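Local coordinates for protein N-formylglutamate amidohydrolase (Ralstonia eutropha, PDB 2Q7S) that binds a zinc ion and probably acts as a metal-dependent hydrolase of the N-formylglutamate amidohydrolase type, at residues H168-S173 and S246-I251; C28-S33 and T56-L61; A39-V44 and P126-K131. One frame throughout, in Å; residues are numbered along the deposited sequence.

Interaction 1 of 3, residues H168-S173 and S246-I251. With ZN (zinc ion), chain C.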
# COMPACT_ATOMS: atom_id res chain seq x y z
N HIS A 168 -0.08 -11.08 5.41
CA HIS A 168 -0.55 -9.95 4.66
C HIS A 168 0.65 -9.10 4.18
O HIS A 168 1.50 -8.77 4.98
CB HIS A 168 -1.43 -9.12 5.56
CG HIS A 168 -1.75 -7.78 5.00
ND1 HIS A 168 -1.58 -6.62 5.71
CD2 HIS A 168 -2.22 -7.42 3.79
CE1 HIS A 168 -1.97 -5.59 4.97
NE2 HIS A 168 -2.37 -6.06 3.80
N LEU A 169 0.72 -8.79 2.88
CA LEU A 169 1.70 -7.84 2.30
C LEU A 169 0.95 -6.58 1.84
O LEU A 169 0.01 -6.65 1.08
CB LEU A 169 2.51 -8.44 1.16
CG LEU A 169 3.23 -9.79 1.37
CD1 LEU A 169 4.04 -10.23 0.12
CD2 LEU A 169 4.11 -9.76 2.62
N ASN A 170 1.36 -5.45 2.37
CA ASN A 170 0.88 -4.13 2.01
C ASN A 170 1.92 -3.49 1.05
O ASN A 170 3.07 -3.26 1.42
CB ASN A 170 0.70 -3.34 3.34
CG ASN A 170 0.01 -2.02 3.17
OD1 ASN A 170 0.62 -0.96 3.38
ND2 ASN A 170 -1.25 -2.04 2.82
N LEU A 171 1.53 -3.22 -0.20
CA LEU A 171 2.46 -3.03 -1.27
C LEU A 171 2.49 -1.59 -1.73
O LEU A 171 1.43 -1.02 -2.01
CB LEU A 171 2.05 -3.96 -2.47
CG LEU A 171 1.92 -5.45 -2.15
CD1 LEU A 171 1.40 -6.27 -3.36
CD2 LEU A 171 3.21 -6.02 -1.63
N HIS A 172 3.70 -1.03 -1.90
CA HIS A 172 3.89 0.38 -2.23
C HIS A 172 5.07 0.59 -3.13
O HIS A 172 5.89 -0.30 -3.37
CB HIS A 172 4.12 1.22 -0.94
CG HIS A 172 2.99 1.16 -0.02
ND1 HIS A 172 2.01 2.13 0.01
CD2 HIS A 172 2.60 0.19 0.83
CE1 HIS A 172 1.08 1.76 0.87
NE2 HIS A 172 1.41 0.59 1.38
N SER A 173 5.11 1.79 -3.67
CA SER A 173 6.35 2.37 -4.20
C SER A 173 6.56 3.78 -3.64
O SER A 173 5.63 4.47 -3.27
CB SER A 173 6.32 2.38 -5.73
OG SER A 173 5.41 3.33 -6.20
N SER A 246 1.68 -9.08 9.20
CA SER A 246 1.58 -8.02 8.22
C SER A 246 2.98 -7.39 8.02
O SER A 246 3.76 -7.09 9.00
CB SER A 246 0.57 -6.98 8.68
OG SER A 246 0.14 -6.10 7.66
N LEU A 247 3.27 -7.15 6.76
CA LEU A 247 4.53 -6.53 6.32
C LEU A 247 4.26 -5.46 5.25
O LEU A 247 3.68 -5.76 4.21
CB LEU A 247 5.44 -7.63 5.75
CG LEU A 247 6.84 -7.18 5.29
CD1 LEU A 247 7.63 -6.62 6.50
CD2 LEU A 247 7.53 -8.39 4.63
N GLN A 248 4.70 -4.21 5.46
CA GLN A 248 4.58 -3.19 4.41
C GLN A 248 5.84 -3.27 3.55
O GLN A 248 6.94 -3.31 4.08
CB GLN A 248 4.42 -1.82 5.03
CG GLN A 248 4.00 -0.75 4.07
CD GLN A 248 3.51 0.51 4.75
OE1 GLN A 248 2.73 0.47 5.70
NE2 GLN A 248 3.98 1.65 4.26
N ILE A 249 5.69 -3.34 2.23
CA ILE A 249 6.86 -3.37 1.32
C ILE A 249 6.85 -2.19 0.35
O ILE A 249 5.87 -2.02 -0.45
CB ILE A 249 6.91 -4.68 0.45
CG1 ILE A 249 6.86 -5.93 1.36
CG2 ILE A 249 8.15 -4.66 -0.45
CD1 ILE A 249 7.04 -7.28 0.61
N GLU A 250 7.95 -1.42 0.37
CA GLU A 250 8.06 -0.21 -0.46
C GLU A 250 9.18 -0.33 -1.49
O GLU A 250 10.26 -0.66 -1.14
CB GLU A 250 8.36 0.99 0.44
CG GLU A 250 7.34 1.27 1.50
CD GLU A 250 6.43 2.42 1.19
OE1 GLU A 250 6.60 3.05 0.12
OE2 GLU A 250 5.52 2.67 2.00
N ILE A 251 8.88 -0.06 -2.76
CA ILE A 251 9.81 -0.14 -3.85
C ILE A 251 10.20 1.27 -4.35
O ILE A 251 9.34 2.07 -4.77
CB ILE A 251 9.17 -0.95 -5.03
CG1 ILE A 251 8.78 -2.36 -4.57
CG2 ILE A 251 10.05 -1.04 -6.24
CD1 ILE A 251 8.15 -3.16 -5.66
ZN ZN C . 2.04 3.80 -1.05
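His172 and Glu250 are paired across two parallel strands of the central mixed sheet, where strands 166-174 and 244-252 run as direct neighbours up to the metal site. ND1 of His172 binds the zinc ion at 2.0 Å, and His32 and Asp55 supply the other two protein ligands. The Glu250 carboxylate lies against the root of the imidazole, its OE1 3.3 Å from His172 CB and its plane turned 19° from the ring. A bend at chi2 (-103°) swings CD of Glu250 back to that position.

The next shell fixes the ring. NE2 of His172 donates to Asn170 OD1 at 2.7 Å; the oxygen lies in the ring plane, while NE2 approaches from above the plane of the amide. Asn85 also bonds to that OD1, and Asp29 takes up Asn170 ND2. Gln248 reaches across from the other strand, its NE2 over one face of the His172 ring toward the rim, and the same nitrogen donates to the anti lone pair of Glu250 OE2 at 2.9 Å. Farther from the metal, Ser246 OG meets His168 ND1 at the ring edge, 2.7 Å away.

Five backbone hydrogen bonds tie the strands, the shortest from Ile249 N to Asn170 O at 2.7 Å. On the opposite face of the sheet Leu169, Leu171, Leu247 and Ile249 make an apolar layer, with Leu169 CD1 4.2 Å from Ile249 CD1.

With its NE2 proton committed to Asn170, His172 is left to coordinate zinc through ND1. The acceptor behind the ring probably makes the imidazole a stronger metal donor, and the amide of Gln248 holds the Glu250 carboxylate close beside the ligand.

Interaction 2 of 3, residues C28-S33 and T56-L61; sequences CDSPHS and THVDAL. With ZN (zinc ion), chain C.
After Ser30 the backbone leaves central strand 26-30 and curls through Ser33 past Val58 and Asp59 in the first turn of helix 58-61, with Ser30 CA 5.7 Å from Asp59 CA. This is the loop at the end of a sheet strand that carries a metal ligand: ND1 of His32 binds the zinc ion at 2.1 Å, and Asp55, another ligand, comes just before the second segment. The two serines are joined to each other by a hydrogen bond of 2.6 Å between Ser30 OG and Ser33 OG. Ser30 places its OG anti to the backbone N (chi1 176°), where it also lies 3.5 Å from Val58 CG1. Ser33 OG rests 3.7 Å from Asp59 CB; no direct hydrogen bond crosses between the segments.

Water does the polar bridging, donating to Ser33 O and accepting from His57 N, the N-cap residue of the helix. Besides the zinc on ND1, two contacts hold the His32 ring: Asp83 bonds to NE2, and the CG atom of Pro31 sits over the ring centre, 3.9 Å above its plane.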
# COMPACT_ATOMS: atom_id res chain seq x y z
N CYS A 28 -2.54 -9.89 -0.34
CA CYS A 28 -1.70 -8.76 -0.71
C CYS A 28 -2.57 -7.59 -1.16
O CYS A 28 -3.49 -7.79 -1.93
CB CYS A 28 -0.70 -9.16 -1.78
SG CYS A 28 0.41 -10.44 -1.28
N ASP A 29 -2.34 -6.38 -0.62
CA ASP A 29 -3.06 -5.25 -1.16
C ASP A 29 -2.15 -4.11 -1.67
O ASP A 29 -1.12 -3.88 -1.12
CB ASP A 29 -4.15 -4.78 -0.26
CG ASP A 29 -3.68 -3.94 0.85
OD1 ASP A 29 -2.82 -4.41 1.60
OD2 ASP A 29 -4.23 -2.81 1.00
N SER A 30 -2.60 -3.49 -2.77
CA SER A 30 -1.95 -2.33 -3.39
C SER A 30 -3.00 -1.18 -3.25
O SER A 30 -3.84 -0.93 -4.15
CB SER A 30 -1.58 -2.65 -4.85
OG SER A 30 -1.03 -1.56 -5.60
N PRO A 31 -2.90 -0.42 -2.15
CA PRO A 31 -3.89 0.66 -1.90
C PRO A 31 -3.71 1.95 -2.72
O PRO A 31 -4.59 2.79 -2.74
CB PRO A 31 -3.70 0.97 -0.41
CG PRO A 31 -2.29 0.59 -0.15
CD PRO A 31 -1.94 -0.56 -1.03
N HIS A 32 -2.53 2.12 -3.30
CA HIS A 32 -2.11 3.37 -3.86
C HIS A 32 -1.93 3.41 -5.35
O HIS A 32 -1.54 4.44 -5.85
CB HIS A 32 -0.83 3.76 -3.16
CG HIS A 32 -1.05 4.12 -1.74
ND1 HIS A 32 -0.03 4.20 -0.83
CD2 HIS A 32 -2.19 4.43 -1.06
CE1 HIS A 32 -0.52 4.55 0.35
NE2 HIS A 32 -1.83 4.70 0.23
N SER A 33 -2.23 2.29 -6.02
CA SER A 33 -1.99 2.14 -7.44
C SER A 33 -3.14 2.60 -8.34
O SER A 33 -3.01 2.53 -9.56
CB SER A 33 -1.60 0.70 -7.79
OG SER A 33 -2.51 -0.28 -7.29
N THR A 56 2.13 4.08 -8.83
CA THR A 56 1.71 3.59 -10.16
C THR A 56 2.33 2.22 -10.49
O THR A 56 3.51 1.95 -10.16
CB THR A 56 2.05 4.63 -11.26
OG1 THR A 56 1.89 5.93 -10.72
CG2 THR A 56 1.18 4.48 -12.52
N HIS A 57 1.50 1.38 -11.12
CA HIS A 57 1.85 0.03 -11.59
C HIS A 57 2.19 -1.01 -10.51
O HIS A 57 2.55 -2.11 -10.86
CB HIS A 57 3.03 0.08 -12.55
CG HIS A 57 2.92 1.10 -13.62
ND1 HIS A 57 1.86 1.14 -14.50
CD2 HIS A 57 3.76 2.10 -13.99
CE1 HIS A 57 2.02 2.16 -15.33
NE2 HIS A 57 3.17 2.74 -15.06
N VAL A 58 2.10 -0.66 -9.23
CA VAL A 58 2.53 -1.58 -8.14
C VAL A 58 1.73 -2.85 -8.13
O VAL A 58 2.25 -3.94 -7.90
CB VAL A 58 2.46 -0.90 -6.73
CG1 VAL A 58 2.46 -1.93 -5.63
CG2 VAL A 58 3.66 0.04 -6.61
N ASP A 59 0.48 -2.72 -8.51
CA ASP A 59 -0.34 -3.92 -8.67
C ASP A 59 0.12 -4.85 -9.80
O ASP A 59 0.07 -6.07 -9.63
CB ASP A 59 -1.81 -3.55 -8.76
CG ASP A 59 -2.15 -2.82 -10.02
OD1 ASP A 59 -1.42 -1.88 -10.43
OD2 ASP A 59 -3.18 -3.22 -10.60
N ALA A 60 0.57 -4.29 -10.92
CA ALA A 60 1.08 -5.10 -12.07
C ALA A 60 2.45 -5.70 -11.74
O ALA A 60 2.77 -6.80 -12.19
CB ALA A 60 1.16 -4.25 -13.36
N LEU A 61 3.25 -4.99 -10.91
CA LEU A 61 4.57 -5.50 -10.47
C LEU A 61 4.40 -6.79 -9.70
O LEU A 61 5.17 -7.73 -9.87
CB LEU A 61 5.32 -4.52 -9.58
CG LEU A 61 6.05 -3.31 -10.22
CD1 LEU A 61 6.59 -2.43 -9.09
CD2 LEU A 61 7.14 -3.77 -11.17
ZN ZN C . 2.04 3.80 -1.05
O HOH W 1 -1.26 1.82 -11.50

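Interaction 3 of 3, residues A39-V44 and P126-K131; sequences ADFGAV and PIYDRK
Val44 N donates to Ile127 O at 2.8 Å, with an N-H...O angle of 152°, and this one hydrogen bond joins two irregular loops that run nearly perpendicular to each other (89° between their directions). It is a loop-to-loop contact at the periphery of the fold, away from the zinc site. Inside it, the side chains of Phe41 and Tyr128 cross at about a right angle: Tyr128 CE1 lies in the plane of the Phe41 ring at its edge, and Tyr128 OH comes within 3.2 Å of Phe41 CE1. That hydroxyl is hydrogen-bonded to Arg140 of helix 134-163. Ile127 CG2 fills the corner, sitting 3.4 Å above the centre of its neighbour Tyr128's ring and also touching Phe41 and Ala43 CB.

Around the rim of the tyrosine, Gly42 O approaches CD1 at 3.3 Å, near the ring plane. The guanidinium of Arg130 turns its edge to the carbonyls of Phe41 and Gly42, but its NH2 remains 3.8 Å from Gly42 O; its salt bridge is to Glu136. On the outer side the side chains of Val44 and Asp129 cross at about a right angle, Val44 CG1 lying 3.4 Å from Asp129 CB.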
# COMPACT_ATOMS: atom_id res chain seq x y z
N ALA A 39 -14.95 12.12 -11.19
CA ALA A 39 -15.41 13.39 -11.74
C ALA A 39 -15.63 14.43 -10.64
O ALA A 39 -15.44 15.62 -10.85
CB ALA A 39 -16.71 13.17 -12.56
N ASP A 40 -16.00 13.98 -9.45
CA ASP A 40 -16.37 14.91 -8.36
C ASP A 40 -15.19 15.36 -7.48
O ASP A 40 -15.39 15.94 -6.41
CB ASP A 40 -17.49 14.33 -7.50
CG ASP A 40 -17.10 13.00 -6.84
OD1 ASP A 40 -15.89 12.71 -6.69
OD2 ASP A 40 -18.02 12.25 -6.47
N PHE A 41 -13.97 15.11 -7.95
CA PHE A 41 -12.76 15.53 -7.24
C PHE A 41 -12.86 17.00 -6.84
O PHE A 41 -12.68 17.34 -5.68
CB PHE A 41 -11.52 15.27 -8.13
CG PHE A 41 -10.27 14.91 -7.36
CD1 PHE A 41 -9.89 15.63 -6.24
CD2 PHE A 41 -9.49 13.83 -7.76
CE1 PHE A 41 -8.76 15.32 -5.55
CE2 PHE A 41 -8.34 13.50 -7.06
CZ PHE A 41 -7.97 14.25 -5.95
N GLY A 42 -13.16 17.87 -7.80
CA GLY A 42 -13.27 19.31 -7.52
C GLY A 42 -11.98 19.96 -7.01
O GLY A 42 -12.02 20.83 -6.14
N ALA A 43 -10.85 19.52 -7.56
CA ALA A 43 -9.54 20.07 -7.22
C ALA A 43 -9.29 21.31 -8.07
O ALA A 43 -9.91 21.47 -9.13
CB ALA A 43 -8.48 19.04 -7.49
N VAL A 44 -8.41 22.20 -7.61
CA VAL A 44 -7.95 23.33 -8.44
C VAL A 44 -6.58 23.04 -9.11
O VAL A 44 -6.10 23.84 -9.91
CB VAL A 44 -7.90 24.65 -7.64
CG1 VAL A 44 -9.29 25.00 -7.12
CG2 VAL A 44 -6.89 24.55 -6.50
N PRO A 126 -1.15 22.98 -2.46
CA PRO A 126 -2.61 22.90 -2.29
C PRO A 126 -3.30 22.09 -3.39
O PRO A 126 -2.89 22.17 -4.55
CB PRO A 126 -3.08 24.37 -2.31
CG PRO A 126 -1.85 25.22 -2.09
CD PRO A 126 -0.65 24.37 -2.54
N ILE A 127 -4.33 21.31 -2.99
CA ILE A 127 -5.20 20.57 -3.92
C ILE A 127 -6.55 21.30 -4.22
O ILE A 127 -7.07 21.18 -5.33
CB ILE A 127 -5.43 19.07 -3.43
CG1 ILE A 127 -4.16 18.25 -3.65
CG2 ILE A 127 -6.58 18.42 -4.16
CD1 ILE A 127 -4.08 16.96 -2.91
N TYR A 128 -7.11 22.04 -3.25
CA TYR A 128 -8.46 22.65 -3.41
C TYR A 128 -8.44 24.17 -3.09
O TYR A 128 -7.54 24.66 -2.39
CB TYR A 128 -9.51 21.98 -2.50
CG TYR A 128 -9.56 20.47 -2.53
CD1 TYR A 128 -10.26 19.80 -3.53
CD2 TYR A 128 -8.92 19.71 -1.55
CE1 TYR A 128 -10.30 18.43 -3.57
CE2 TYR A 128 -8.96 18.32 -1.59
CZ TYR A 128 -9.66 17.68 -2.61
OH TYR A 128 -9.72 16.31 -2.65
N ASP A 129 -9.45 24.90 -3.55
CA ASP A 129 -9.53 26.35 -3.25
C ASP A 129 -10.58 26.62 -2.17
O ASP A 129 -11.08 27.76 -2.01
CB ASP A 129 -9.79 27.16 -4.53
CG ASP A 129 -11.22 27.02 -5.07
OD1 ASP A 129 -11.95 26.05 -4.74
OD2 ASP A 129 -11.61 27.92 -5.85
N ARG A 130 -10.88 25.56 -1.41
CA ARG A 130 -12.01 25.53 -0.50
C ARG A 130 -11.83 24.36 0.48
O ARG A 130 -11.00 23.46 0.26
CB ARG A 130 -13.29 25.31 -1.30
CG ARG A 130 -13.33 23.91 -1.84
CD ARG A 130 -14.42 23.60 -2.82
NE ARG A 130 -14.15 22.25 -3.31
CZ ARG A 130 -14.47 21.14 -2.65
NH1 ARG A 130 -15.11 21.22 -1.48
NH2 ARG A 130 -14.17 19.94 -3.16
N LYS A 131 -12.64 24.38 1.53
CA LYS A 131 -12.74 23.29 2.49
C LYS A 131 -13.76 22.28 2.02
O LYS A 131 -14.82 22.64 1.50
CB LYS A 131 -13.11 23.83 3.87
CG LYS A 131 -11.99 24.61 4.51
CD LYS A 131 -12.40 25.20 5.82
CE LYS A 131 -11.17 25.69 6.60
NZ LYS A 131 -11.36 25.44 8.07

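How the interactions relate
Interactions 1 and 2 form one continuous site, their centres 9 Å apart. Strands 26-30 and 166-174 are neighbours in the central sheet, and Asp29 links them: its side chain takes His168 and its backbone O takes Leu171 N. Each contact gives the zinc ion one histidine, so the metal is held between residues far apart in sequence. Interaction 2 closes along the chain before interaction 1 opens. Interaction 3 stands apart, about 25 Å centre to centre from interaction 2 and 29 Å from interaction 1. Its segments alternate with those of interaction 2, so the chain visits the metal site and the outer loops in turn.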